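Local structure of paenibacillus xanthan lyase (Paenibacillus, 6F2P) at residues 796-801 and 891-896; 821-826 and 847-852; 777-782 and 803-808. The protein cleaves the polysaccharide xanthan as a lyase, probably by beta-elimination as in other family 8 polysaccharide lyases. All blocks are in the same frame, centred on the assembly; numbering follows the deposited sequence.

Contact 1: residues 796-801 and 891-896; sequences LGFNNN and LMLDNF. With CA (calcium ion), chain D; CA (calcium ion), chain C.
The ring of Phe798 lies across the opposing strand, with Leu891 beside it and Leu893 crossing it obliquely. With CG anti to its carbonyl carbon (chi1 -74°), Phe798 runs alongside Leu891, both side chains pointing the same way. CD2 of Leu891 reaches over one ring face, 4.1 Å from the centroid of Phe798 and displaced toward the rim: a CH-pi contact. Leu893, its CG anti to the backbone N, brings CD2 to 3.7 Å from CZ of Phe798. Leu796 shares this buried face, its CB 4.4 Å from CB of Leu893. On the reverse face Met892 folds back at chi2 (-69°) and lays SD 3.7 Å from CA of Gly797, the sulphur resting on bare backbone where no side chain intervenes.

Antiparallel pairing sets these positions. Leu796 and Leu893 form a hydrogen-bonded pair: N of Leu796 meets O of Leu893 at 2.6 Å, nearly straight and in the carbonyl plane, whereas the return bond from N of Leu893 arrives above the carbonyl plane of Leu796. Gly797 and Met892 make the next, non-hydrogen-bonded pair.

Both segments run on into calcium sites. Asp894 binds one ion through its backbone O and through OD1 at 2.3 Å, joined by Glu769, Glu771, Ser791 and Lys794; this five-residue site on a beta sandwich is reminiscent of the structural calcium of family 6 and 35 carbohydrate-binding modules, and probably plays the same part. Asn801 OD1 serves the other ion. Asp894 and Asn895 together face Arg824 in a classic beta bulge. Strand 891-900 thus lies between 794-798 and 817-826, while Phe809 of strand 806-813, from the opposite sheet of the sandwich, packs against Leu796, Phe798 and Leu893.

Contact 2: residues 821-826 and 847-852; sequences VKSRIM and QDMFWT
NH1 of Arg824 is gripped twice, by a salt bridge to OD2 of Asp894 and a hydrogen bond to O of Asn789, which ties strand 817-826 to Asp894 of the neighbouring strand and to the loop at Asn789. From that strand Ile825 points the other way, into the core of a beta sandwich, and meets residues that follow strand 841-848 of the facing sheet. No hydrogen bond joins the two segments; the contact is apolar.

Asp848 shapes the turn that delivers its partners: OD1 accepts from N of Phe850 at 3.0 Å, an Asx turn, with the donor above the carboxylate plane, while OD2 is held by Asn883. Met849, bent at chi2 (-76°), crosses Ile825 at about a right angle and sets SD 3.8 Å from CG1 of Ile825. Leu891 and Tyr834 also touch Met849.

Trp851 swings in next to it. Its CG sits between the backbone N and the carbonyl carbon (chi1 73°), carrying the six-membered ring toward the strand while NE1 is held by O of Glu855. CG2 of Ile825 lies 4.1 Å from CZ3 of Trp851, and O of Ile825 meets the indole edge in plane, 3.5 Å from CH2 of Trp851.

Contact 3: residues 777-782 and 803-808; sequences ALTDTP and VDDYVE. With CA (calcium ion), chain D.
Two carboxylates converge on one calcium at the buried end of this contact. OD1 of Asp780 binds the ion at 2.5 Å and OD2 of Asp805 at 2.6 Å, the side chains crossing at about a right angle with their carboxylate planes 61° apart; OD1 of Asn801 is the third protein ligand. The ion probably offsets the repulsion between the two acids. A second shell holds them in place: the hydroxyl of Thr779 donates to the anti lone pair of Asp780 OD1, 2.8 Å from OG1, and N of Ala802 donates to OD2 of Asp805. An alanine at Asp780 would take away both a calcium ligand and the acceptor for the Thr779 hydroxyl, and would probably loosen the ion and the turn around it.

Thr779 OG1 sits between backbone N and carbonyl carbon (chi1 66°), where it also accepts from N of Tyr806 at 3.3 Å. N of Thr779 bonds to O of Tyr806, in the carbonyl plane. Beyond it the two segments pair as antiparallel strands, 775-778 being an edge strand of a five-stranded sheet of the beta sandwich. N of Glu808 meets O of Ala777 at 2.7 Å, nearly along the C=O axis. Close packing continues at Tyr806, whose ring leans across the edge strand: CB of Ala777 lies in plane at the ring edge, CG2 of Thr779 approaches CE2 obliquely, and Arg876 adds a cation-pi contact. NH2 of Arg876 also forms a salt bridge to OE1 of Glu808, while OE2 of Glu808 is hydrogen-bonded to ND2 of Asn776.

The loose side is at Leu778, exposed and little engaged: its CB comes no nearer than 4.4 Å to CG1 of buried Val807. Next to it the reverse bond of the strand pair, Ala777 N to Glu808 O, is weak at 3.5 Å.

All three contacts belong to one beta sandwich. Contacts 1 and 2 are core; contact 3 is only partly buried, at a sheet edge. Contact 1 joins strands within one sheet, contact 3 does the same in the facing sheet, and contact 2 bridges the two without a hydrogen bond. Strands 891-900 and 817-826 are neighbours, so contacts 1 and 2 touch directly. Contacts 1 and 3 share a calcium, Asn801 meeting Asp780 and Asp805 there, and Asn799 ND2 bonds to O of Thr781. Contacts 2 and 3 do not touch. Apolar packing fills the middle; metal and carboxylates gather in the loop parts of contacts 1 and 3, while Asp894 binds its ion from within a strand.

Contact 1: residues 796-801 and 891-896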
loop_
_atom_site.group_PDB
_atom_site.type_symbol
_atom_site.label_atom_id
_atom_site.label_comp_id
_atom_site.label_asym_id
_atom_site.label_seq_id
_atom_site.Cartn_x
_atom_site.Cartn_y
_atom_site.Cartn_z
ATOM N N LEU A 796 17.127 23.253 14.790
ATOM C CA LEU A 796 16.552 23.170 13.450
ATOM C C LEU A 796 16.467 24.549 12.816
ATOM O O LEU A 796 15.723 25.416 13.286
ATOM C CB LEU A 796 15.163 22.520 13.476
ATOM C CG LEU A 796 14.602 22.194 12.089
ATOM C CD1 LEU A 796 15.539 21.246 11.378
ATOM C CD2 LEU A 796 13.198 21.616 12.152
ATOM N N GLY A 797 17.235 24.748 11.748
ATOM C CA GLY A 797 17.281 26.027 11.067
ATOM C C GLY A 797 16.247 26.083 9.972
ATOM O O GLY A 797 16.362 25.389 8.968
ATOM N N PHE A 798 15.216 26.892 10.175
ATOM C CA PHE A 798 14.232 27.127 9.132
ATOM C C PHE A 798 14.931 27.904 8.032
ATOM O O PHE A 798 15.860 28.662 8.306
ATOM C CB PHE A 798 13.057 27.954 9.654
ATOM C CG PHE A 798 12.120 27.197 10.547
ATOM C CD1 PHE A 798 12.546 26.071 11.246
ATOM C CD2 PHE A 798 10.802 27.610 10.688
ATOM C CE1 PHE A 798 11.675 25.373 12.080
ATOM C CE2 PHE A 798 9.921 26.917 11.514
ATOM C CZ PHE A 798 10.358 25.796 12.213
ATOM N N ASN A 799 14.489 27.722 6.794
ATOM C CA ASN A 799 15.041 28.472 5.670
ATOM C C ASN A 799 13.985 29.333 5.003
ATOM O O ASN A 799 14.136 29.728 3.850
ATOM C CB ASN A 799 15.671 27.526 4.658
ATOM C CG ASN A 799 16.999 26.990 5.133
ATOM O OD1 ASN A 799 17.899 27.758 5.471
ATOM N ND2 ASN A 799 17.125 25.666 5.185
ATOM N N ASN A 800 12.920 29.611 5.750
ATOM C CA ASN A 800 11.771 30.360 5.263
ATOM C C ASN A 800 12.133 31.676 4.580
ATOM O O ASN A 800 12.862 32.493 5.148
ATOM C CB ASN A 800 10.788 30.596 6.408
ATOM C CG ASN A 800 10.321 29.296 7.043
ATOM O OD1 ASN A 800 11.076 28.323 7.110
ATOM N ND2 ASN A 800 9.072 29.268 7.501
ATOM N N ASN A 801 11.608 31.846 3.359
ATOM C CA ASN A 801 11.915 32.969 2.464
ATOM C C ASN A 801 11.070 34.189 2.710
ATOM O O ASN A 801 11.541 35.310 2.570
ATOM C CB ASN A 801 11.634 32.596 1.004
ATOM C CG ASN A 801 12.462 31.452 0.517
ATOM O OD1 ASN A 801 11.929 30.486 -0.031
ATOM N ND2 ASN A 801 13.778 31.553 0.682
ATOM N N LEU A 891 14.873 30.984 11.197
ATOM C CA LEU A 891 14.663 30.686 12.604
ATOM C C LEU A 891 15.521 29.502 13.012
ATOM O O LEU A 891 15.734 28.578 12.221
ATOM C CB LEU A 891 13.188 30.371 12.846
ATOM C CG LEU A 891 12.700 30.016 14.251
ATOM C CD1 LEU A 891 12.803 31.212 15.191
ATOM C CD2 LEU A 891 11.267 29.510 14.184
ATOM N N MET A 892 16.026 29.543 14.239
ATOM C CA MET A 892 16.761 28.419 14.804
ATOM C C MET A 892 15.945 27.773 15.924
ATOM O O MET A 892 16.070 28.149 17.093
ATOM C CB MET A 892 18.125 28.875 15.335
ATOM C CG MET A 892 19.157 29.172 14.259
ATOM S SD MET A 892 19.708 27.684 13.395
ATOM C CE MET A 892 20.268 28.403 11.853
ATOM N N LEU A 893 15.111 26.801 15.564
ATOM C CA LEU A 893 14.233 26.133 16.524
ATOM C C LEU A 893 14.939 24.986 17.257
ATOM O O LEU A 893 15.459 24.065 16.627
ATOM C CB LEU A 893 12.984 25.624 15.802
ATOM C CG LEU A 893 11.911 24.846 16.566
ATOM C CD1 LEU A 893 11.395 25.626 17.766
ATOM C CD2 LEU A 893 10.772 24.521 15.611
ATOM N N ASP A 894 14.954 25.037 18.585
ATOM C CA ASP A 894 15.620 23.993 19.362
ATOM C C ASP A 894 14.633 22.907 19.768
ATOM O O ASP A 894 14.863 21.729 19.496
ATOM C CB ASP A 894 16.330 24.578 20.595
ATOM C CG ASP A 894 17.193 23.544 21.334
ATOM O OD1 ASP A 894 17.322 22.400 20.838
ATOM O OD2 ASP A 894 17.756 23.877 22.404
ATOM N N ASN A 895 13.541 23.302 20.420
ATOM C CA ASN A 895 12.536 22.334 20.854
ATOM C C ASN A 895 11.188 22.948 21.219
ATOM O O ASN A 895 11.005 24.162 21.151
ATOM C CB ASN A 895 13.064 21.470 22.010
ATOM C CG ASN A 895 13.345 22.270 23.276
ATOM O OD1 ASN A 895 12.718 23.295 23.540
ATOM N ND2 ASN A 895 14.288 21.787 24.077
ATOM N N PHE A 896 10.247 22.087 21.590
ATOM C CA PHE A 896 8.999 22.507 22.202
ATOM C C PHE A 896 8.931 21.886 23.592
ATOM O O PHE A 896 9.514 20.828 23.836
ATOM C CB PHE A 896 7.793 22.023 21.397
ATOM C CG PHE A 896 7.620 22.700 20.065
ATOM C CD1 PHE A 896 7.117 23.988 19.991
ATOM C CD2 PHE A 896 7.926 22.034 18.887
ATOM C CE1 PHE A 896 6.944 24.611 18.775
ATOM C CE2 PHE A 896 7.750 22.653 17.658
ATOM C CZ PHE A 896 7.260 23.947 17.604
HETATM CA CA CA D . 9.451 30.134 0.480
HETATM CA CA CA C . 17.264 20.319 19.948
#

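Contact 2: residues 821-826 and 847-852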
loop_
_atom_site.group_PDB
_atom_site.type_symbol
_atom_site.label_atom_id
_atom_site.label_comp_id
_atom_site.label_asym_id
_atom_site.label_seq_id
_atom_site.Cartn_x
_atom_site.Cartn_y
_atom_site.Cartn_z
ATOM N N VAL A 821 2.138 26.124 25.730
ATOM C CA VAL A 821 3.107 25.696 24.725
ATOM C C VAL A 821 4.313 26.623 24.631
ATOM O O VAL A 821 4.179 27.793 24.280
ATOM C CB VAL A 821 2.473 25.568 23.339
ATOM C CG1 VAL A 821 3.520 25.126 22.325
ATOM C CG2 VAL A 821 1.330 24.577 23.387
ATOM N N LYS A 822 5.487 26.084 24.945
ATOM C CA LYS A 822 6.734 26.840 24.908
ATOM C C LYS A 822 7.692 26.311 23.835
ATOM O O LYS A 822 7.677 25.127 23.490
ATOM C CB LYS A 822 7.422 26.797 26.278
ATOM C CG LYS A 822 6.569 27.317 27.423
ATOM C CD LYS A 822 7.361 27.457 28.725
ATOM C CE LYS A 822 6.593 28.307 29.732
ATOM N NZ LYS A 822 7.292 28.477 31.042
ATOM N N SER A 823 8.533 27.188 23.308
ATOM C CA SER A 823 9.565 26.750 22.379
ATOM C C SER A 823 10.894 27.387 22.745
ATOM O O SER A 823 10.939 28.545 23.158
ATOM C CB SER A 823 9.187 27.094 20.937
ATOM O OG SER A 823 9.127 28.495 20.744
ATOM N N ARG A 824 11.972 26.622 22.624
ATOM C CA ARG A 824 13.306 27.142 22.897
ATOM C C ARG A 824 13.954 27.516 21.577
ATOM O O ARG A 824 14.093 26.680 20.690
ATOM C CB ARG A 824 14.163 26.126 23.659
ATOM C CG ARG A 824 15.510 26.659 24.113
ATOM C CD ARG A 824 16.268 25.625 24.940
ATOM N NE ARG A 824 17.196 26.239 25.888
ATOM C CZ ARG A 824 18.519 26.242 25.754
ATOM N NH1 ARG A 824 19.088 25.658 24.712
ATOM N NH2 ARG A 824 19.277 26.827 26.671
ATOM N N ILE A 825 14.324 28.786 21.456
ATOM C CA ILE A 825 14.847 29.334 20.219
ATOM C C ILE A 825 16.311 29.742 20.397
ATOM O O ILE A 825 16.650 30.443 21.356
ATOM C CB ILE A 825 14.032 30.578 19.793
ATOM C CG1 ILE A 825 12.538 30.236 19.651
ATOM C CG2 ILE A 825 14.621 31.209 18.533
ATOM C CD1 ILE A 825 12.243 29.042 18.765
ATOM N N MET A 826 17.179 29.302 19.487
ATOM C CA MET A 826 18.573 29.737 19.513
ATOM C C MET A 826 18.706 31.100 18.833
ATOM O O MET A 826 17.966 31.413 17.889
ATOM C CB MET A 826 19.465 28.712 18.824
ATOM C CG MET A 826 19.333 27.314 19.380
ATOM S SD MET A 826 19.973 27.216 21.053
ATOM C CE MET A 826 18.455 26.972 21.943
ATOM N N GLN A 847 5.171 35.870 17.602
ATOM C CA GLN A 847 6.333 36.181 18.416
ATOM C C GLN A 847 7.494 36.608 17.544
ATOM O O GLN A 847 7.922 35.867 16.657
ATOM C CB GLN A 847 6.745 34.958 19.235
ATOM C CG GLN A 847 5.738 34.555 20.294
ATOM C CD GLN A 847 6.005 35.219 21.630
ATOM O OE1 GLN A 847 7.015 35.904 21.812
ATOM N NE2 GLN A 847 5.102 35.014 22.577
ATOM N N ASP A 848 8.006 37.805 17.792
ATOM C CA ASP A 848 9.207 38.247 17.101
ATOM C C ASP A 848 10.410 37.554 17.748
ATOM O O ASP A 848 10.805 37.868 18.884
ATOM C CB ASP A 848 9.316 39.779 17.114
ATOM C CG ASP A 848 10.676 40.280 16.673
ATOM O OD1 ASP A 848 11.411 39.538 15.986
ATOM O OD2 ASP A 848 11.011 41.432 17.022
ATOM N N MET A 849 10.975 36.606 17.002
ATOM C CA MET A 849 12.042 35.739 17.483
ATOM C C MET A 849 13.431 36.350 17.308
ATOM O O MET A 849 14.437 35.670 17.506
ATOM C CB MET A 849 11.988 34.398 16.753
ATOM C CG MET A 849 10.628 33.727 16.756
ATOM S SD MET A 849 10.312 33.009 18.361
ATOM C CE MET A 849 8.937 31.920 18.031
ATOM N N PHE A 850 13.495 37.622 16.933
ATOM C CA PHE A 850 14.788 38.287 16.795
ATOM C C PHE A 850 15.236 39.005 18.078
ATOM O O PHE A 850 14.420 39.579 18.803
ATOM C CB PHE A 850 14.776 39.271 15.620
ATOM C CG PHE A 850 16.098 39.958 15.392
ATOM C CD1 PHE A 850 17.093 39.344 14.644
ATOM C CD2 PHE A 850 16.349 41.214 15.930
ATOM C CE1 PHE A 850 18.315 39.965 14.433
ATOM C CE2 PHE A 850 17.568 41.838 15.728
ATOM C CZ PHE A 850 18.555 41.213 14.976
ATOM N N TRP A 851 16.538 38.960 18.347
ATOM C CA TRP A 851 17.135 39.792 19.389
ATOM C C TRP A 851 18.652 39.982 19.226
ATOM O O TRP A 851 19.334 39.178 18.582
ATOM C CB TRP A 851 16.791 39.285 20.795
ATOM C CG TRP A 851 17.490 38.029 21.211
ATOM C CD1 TRP A 851 18.647 37.929 21.931
ATOM C CD2 TRP A 851 17.065 36.691 20.949
ATOM N NE1 TRP A 851 18.969 36.609 22.133
ATOM C CE2 TRP A 851 18.012 35.827 21.539
ATOM C CE3 TRP A 851 15.977 36.139 20.270
ATOM C CZ2 TRP A 851 17.903 34.444 21.470
ATOM C CZ3 TRP A 851 15.868 34.768 20.203
ATOM C CH2 TRP A 851 16.828 33.932 20.798
ATOM N N THR A 852 19.158 41.057 19.825
ATOM C CA THR A 852 20.550 41.473 19.683
ATOM C C THR A 852 21.311 41.331 20.996
ATOM O O THR A 852 22.547 41.323 21.013
ATOM C CB THR A 852 20.629 42.943 19.247
ATOM O OG1 THR A 852 19.691 43.710 20.015
ATOM C CG2 THR A 852 20.293 43.085 17.772
#

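Contact 3: residues 777-782 and 803-808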
loop_
_atom_site.group_PDB
_atom_site.type_symbol
_atom_site.label_atom_id
_atom_site.label_comp_id
_atom_site.label_asym_id
_atom_site.label_seq_id
_atom_site.Cartn_x
_atom_site.Cartn_y
_atom_site.Cartn_z
ATOM N N ALA A 777 4.081 18.915 6.941
ATOM C CA ALA A 777 3.869 19.850 5.830
ATOM C C ALA A 777 4.847 21.019 5.934
ATOM O O ALA A 777 5.230 21.415 7.030
ATOM C CB ALA A 777 2.439 20.362 5.827
ATOM N N LEU A 778 5.250 21.574 4.794
ATOM C CA LEU A 778 6.229 22.664 4.777
ATOM C C LEU A 778 6.304 23.367 3.421
ATOM O O LEU A 778 5.868 22.826 2.402
ATOM C CB LEU A 778 7.620 22.158 5.174
ATOM C CG LEU A 778 8.402 21.339 4.143
ATOM C CD1 LEU A 778 9.856 21.230 4.556
ATOM C CD2 LEU A 778 7.807 19.954 3.970
ATOM N N THR A 779 6.850 24.581 3.424
ATOM C CA THR A 779 7.026 25.366 2.208
ATOM C C THR A 779 8.502 25.488 1.879
ATOM O O THR A 779 8.890 25.681 0.721
ATOM C CB THR A 779 6.502 26.793 2.381
ATOM O OG1 THR A 779 7.301 27.481 3.353
ATOM C CG2 THR A 779 5.069 26.773 2.823
ATOM N N ASP A 780 9.313 25.409 2.924
ATOM C CA ASP A 780 10.755 25.542 2.815
ATOM C C ASP A 780 11.436 24.442 3.617
ATOM O O ASP A 780 11.031 24.146 4.745
ATOM C CB ASP A 780 11.190 26.915 3.325
ATOM C CG ASP A 780 10.903 28.019 2.331
ATOM O OD1 ASP A 780 9.747 28.493 2.297
ATOM O OD2 ASP A 780 11.838 28.402 1.586
ATOM N N THR A 781 12.469 23.837 3.040
ATOM C CA THR A 781 13.184 22.766 3.727
ATOM C C THR A 781 14.109 23.284 4.828
ATOM O O THR A 781 14.986 24.107 4.580
ATOM C CB THR A 781 13.999 21.918 2.747
ATOM O OG1 THR A 781 13.115 21.320 1.796
ATOM C CG2 THR A 781 14.752 20.824 3.484
ATOM N N PRO A 782 13.912 22.796 6.059
ATOM C CA PRO A 782 14.798 23.162 7.166
ATOM C C PRO A 782 16.032 22.264 7.209
ATOM O O PRO A 782 16.011 21.156 6.668
ATOM C CB PRO A 782 13.923 22.909 8.391
ATOM C CG PRO A 782 13.067 21.763 7.979
ATOM C CD PRO A 782 12.799 21.939 6.505
ATOM N N VAL A 803 6.764 35.792 3.960
ATOM C CA VAL A 803 5.578 35.712 4.795
ATOM C C VAL A 803 4.706 34.535 4.351
ATOM O O VAL A 803 4.669 34.200 3.168
ATOM C CB VAL A 803 4.810 37.056 4.767
ATOM C CG1 VAL A 803 3.454 36.945 5.435
ATOM C CG2 VAL A 803 5.645 38.134 5.429
ATOM N N ASP A 804 4.065 33.890 5.323
ATOM C CA ASP A 804 3.196 32.731 5.111
ATOM C C ASP A 804 3.925 31.401 4.866
ATOM O O ASP A 804 3.290 30.349 4.743
ATOM C CB ASP A 804 2.132 33.013 4.042
ATOM C CG ASP A 804 1.070 33.969 4.534
ATOM O OD1 ASP A 804 0.841 34.016 5.765
ATOM O OD2 ASP A 804 0.466 34.671 3.700
ATOM N N ASP A 805 5.252 31.452 4.799
ATOM C CA ASP A 805 6.054 30.238 4.817
ATOM C C ASP A 805 5.863 29.556 6.167
ATOM O O ASP A 805 5.775 30.225 7.206
ATOM C CB ASP A 805 7.537 30.560 4.629
ATOM C CG ASP A 805 7.946 30.638 3.173
ATOM O OD1 ASP A 805 7.150 30.241 2.290
ATOM O OD2 ASP A 805 9.088 31.079 2.921
ATOM N N TYR A 806 5.803 28.231 6.160
ATOM C CA TYR A 806 5.606 27.509 7.405
ATOM C C TYR A 806 6.327 26.172 7.419
ATOM O O TYR A 806 6.779 25.685 6.382
ATOM C CB TYR A 806 4.111 27.304 7.675
ATOM C CG TYR A 806 3.431 26.415 6.665
ATOM C CD1 TYR A 806 3.372 25.039 6.851
ATOM C CD2 TYR A 806 2.842 26.950 5.526
ATOM C CE1 TYR A 806 2.756 24.219 5.927
ATOM C CE2 TYR A 806 2.220 26.139 4.599
ATOM C CZ TYR A 806 2.183 24.774 4.804
ATOM O OH TYR A 806 1.564 23.955 3.889
ATOM N N VAL A 807 6.446 25.603 8.615
ATOM C CA VAL A 807 6.859 24.219 8.800
ATOM C C VAL A 807 5.916 23.626 9.837
ATOM O O VAL A 807 5.701 24.214 10.898
ATOM C CB VAL A 807 8.309 24.096 9.303
ATOM C CG1 VAL A 807 8.719 22.628 9.393
ATOM C CG2 VAL A 807 9.260 24.877 8.411
ATOM N N GLU A 808 5.327 22.482 9.516
ATOM C CA GLU A 808 4.324 21.882 10.375
ATOM C C GLU A 808 4.848 20.546 10.898
ATOM O O GLU A 808 5.220 19.665 10.113
ATOM C CB GLU A 808 3.012 21.708 9.600
ATOM C CG GLU A 808 1.860 21.127 10.405
ATOM C CD GLU A 808 0.552 21.127 9.631
ATOM O OE1 GLU A 808 -0.289 22.017 9.891
ATOM O OE2 GLU A 808 0.365 20.242 8.767
HETATM CA CA CA D . 9.451 30.134 0.480
#